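Local atomic coordinates of putative cytochrome P450 120 (Synechocystis sp., PDB entry 2VE3), a protein that binds heme and retinoic acid and probably acts as a cytochrome P450 monooxygenase that inserts oxygen into organic substrates. Residues P302-V307 against F404-I409. Residues are numbered along the deposited sequence; the frame is centred on the assembly and turned at random.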
loop_
_atom_site.group_PDB
_atom_site.type_symbol
_atom_site.label_atom_id
_atom_site.label_comp_id
_atom_site.label_asym_id
_atom_site.label_seq_id
_atom_site.Cartn_x
_atom_site.Cartn_y
_atom_site.Cartn_z
ATOM N N PRO A 302 -22.735 1.431 2.218
ATOM C CA PRO A 302 -22.487 2.010 0.893
ATOM C C PRO A 302 -21.882 3.426 0.898
ATOM O O PRO A 302 -21.062 3.737 0.029
ATOM C CB PRO A 302 -23.890 2.049 0.255
ATOM C CG PRO A 302 -24.836 2.054 1.409
ATOM C CD PRO A 302 -24.169 1.124 2.394
ATOM N N TYR A 303 -22.306 4.286 1.822
ATOM C CA TYR A 303 -21.736 5.624 1.872
ATOM C C TYR A 303 -20.284 5.607 2.377
ATOM O O TYR A 303 -19.447 6.319 1.844
ATOM C CB TYR A 303 -22.582 6.578 2.721
ATOM C CG TYR A 303 -21.988 7.962 2.746
ATOM C CD1 TYR A 303 -22.043 8.775 1.621
ATOM C CD2 TYR A 303 -21.322 8.439 3.887
ATOM C CE1 TYR A 303 -21.488 10.034 1.629
ATOM C CE2 TYR A 303 -20.742 9.698 3.897
ATOM C CZ TYR A 303 -20.837 10.486 2.772
ATOM O OH TYR A 303 -20.287 11.728 2.776
ATOM N N LEU A 304 -19.994 4.796 3.399
ATOM C CA LEU A 304 -18.619 4.644 3.887
ATOM C C LEU A 304 -17.737 4.097 2.763
ATOM O O LEU A 304 -16.613 4.574 2.561
ATOM C CB LEU A 304 -18.551 3.750 5.134
ATOM C CG LEU A 304 -17.166 3.428 5.708
ATOM C CD1 LEU A 304 -16.399 4.701 6.104
ATOM C CD2 LEU A 304 -17.240 2.487 6.891
ATOM N N ASP A 305 -18.265 3.120 2.022
ATOM C CA ASP A 305 -17.622 2.646 0.799
ATOM C C ASP A 305 -17.123 3.789 -0.093
ATOM O O ASP A 305 -15.976 3.753 -0.551
ATOM C CB ASP A 305 -18.564 1.756 -0.013
ATOM C CG ASP A 305 -18.639 0.332 0.504
ATOM O OD1 ASP A 305 -17.931 -0.040 1.468
ATOM O OD2 ASP A 305 -19.440 -0.429 -0.070
ATOM N N GLN A 306 -17.994 4.776 -0.354
ATOM C CA GLN A 306 -17.639 5.961 -1.160
ATOM C C GLN A 306 -16.508 6.815 -0.568
ATOM O O GLN A 306 -15.622 7.273 -1.284
ATOM C CB GLN A 306 -18.850 6.862 -1.331
ATOM C CG GLN A 306 -19.898 6.346 -2.312
ATOM C CD GLN A 306 -21.018 7.355 -2.498
ATOM O OE1 GLN A 306 -20.776 8.565 -2.659
ATOM N NE2 GLN A 306 -22.252 6.866 -2.465
ATOM N N VAL A 307 -16.590 7.069 0.732
ATOM C CA VAL A 307 -15.580 7.864 1.453
ATOM C C VAL A 307 -14.203 7.193 1.317
ATOM O O VAL A 307 -13.174 7.858 1.089
ATOM C CB VAL A 307 -15.998 8.014 2.930
ATOM C CG1 VAL A 307 -14.892 8.641 3.770
ATOM C CG2 VAL A 307 -17.279 8.817 3.028
ATOM N N PHE A 404 -12.050 -0.125 11.023
ATOM C CA PHE A 404 -11.443 0.980 11.779
ATOM C C PHE A 404 -12.280 2.257 11.683
ATOM O O PHE A 404 -12.522 2.927 12.679
ATOM C CB PHE A 404 -10.024 1.279 11.281
ATOM C CG PHE A 404 -9.384 2.449 11.962
ATOM C CD1 PHE A 404 -8.679 2.276 13.145
ATOM C CD2 PHE A 404 -9.488 3.724 11.428
ATOM C CE1 PHE A 404 -8.077 3.364 13.788
ATOM C CE2 PHE A 404 -8.891 4.819 12.056
ATOM C CZ PHE A 404 -8.180 4.637 13.238
ATOM N N ALA A 405 -12.682 2.588 10.463
ATOM C CA ALA A 405 -13.506 3.745 10.196
ATOM C C ALA A 405 -14.774 3.661 11.044
ATOM O O ALA A 405 -15.184 4.659 11.657
ATOM C CB ALA A 405 -13.853 3.801 8.720
ATOM N N THR A 406 -15.349 2.461 11.096
ATOM C CA THR A 406 -16.605 2.206 11.786
ATOM C C THR A 406 -16.465 2.364 13.294
ATOM O O THR A 406 -17.196 3.125 13.907
ATOM C CB THR A 406 -17.191 0.809 11.404
ATOM O OG1 THR A 406 -17.598 0.816 10.030
ATOM C CG2 THR A 406 -18.395 0.451 12.275
ATOM N N ARG A 407 -15.516 1.655 13.888
ATOM C CA ARG A 407 -15.299 1.746 15.338
ATOM C C ARG A 407 -14.858 3.118 15.827
ATOM O O ARG A 407 -15.209 3.521 16.940
ATOM C CB ARG A 407 -14.314 0.687 15.809
ATOM C CG ARG A 407 -14.843 -0.720 15.724
ATOM C CD ARG A 407 -16.121 -0.890 16.516
ATOM N NE ARG A 407 -16.345 -2.296 16.817
ATOM C CZ ARG A 407 -17.477 -2.811 17.285
ATOM N NH1 ARG A 407 -18.534 -2.034 17.496
ATOM N NH2 ARG A 407 -17.549 -4.123 17.521
ATOM N N LEU A 408 -14.085 3.829 15.008
ATOM C CA LEU A 408 -13.606 5.152 15.379
ATOM C C LEU A 408 -14.741 6.175 15.366
ATOM O O LEU A 408 -14.887 6.953 16.307
ATOM C CB LEU A 408 -12.462 5.607 14.467
ATOM C CG LEU A 408 -11.966 7.050 14.671
ATOM C CD1 LEU A 408 -11.375 7.275 16.055
ATOM C CD2 LEU A 408 -10.978 7.465 13.578
ATOM N N ILE A 409 -15.545 6.164 14.308
ATOM C CA ILE A 409 -16.639 7.124 14.192
ATOM C C ILE A 409 -17.790 6.845 15.177
ATOM O O ILE A 409 -18.386 7.775 15.719
ATOM C CB ILE A 409 -17.101 7.301 12.715
ATOM C CG1 ILE A 409 -16.052 8.125 11.964
ATOM C CG2 ILE A 409 -18.476 7.995 12.638
ATOM C CD1 ILE A 409 -16.295 8.298 10.478
#
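Apolar contact between 302-307 and 404-409 rests, on the first side, on L304, whose isobutyl fork reaches A405 with both prongs. CD1 of L304 lies 3.8 Å from CB of A405, and CD2 of L304 stands 4.1 Å from the same methyl group, which therefore faces both tips of the fork. CB of L304 already leaves its helix toward 404-409, and CG, turned anti to the backbone N (chi1 176°), continues outward, while chi2 at 59° sets where the two methyls go. Backbones stay well apart, CA of L304 and CA of A405 being 8.2 Å from each other.

Residues 302-307 begin the helix 302-314, and 404-409 belong to the helix 394-411. In the P450 fold these are the K helix and the L helix, the latter following the heme-ligand loop that holds C391, by similarity the axial ligand of the iron. The contact is buried but peripheral to the active site, the A405 side chain being about 12 Å from the heme. F266 of the long helix 241-272 packs on both A405 and I409.

The polar element is T406, whose OG1 is 3.6 Å from CD2 of L304, a van der Waals approach in which the two side chains cross at about a right angle. That hydroxyl is hydrogen-bonded to K402 O, one turn back in its own helix, and no hydrogen bond links the two segments. K402 also makes a salt bridge through NZ to OD1 of D305, a second, charged link between the same two helices.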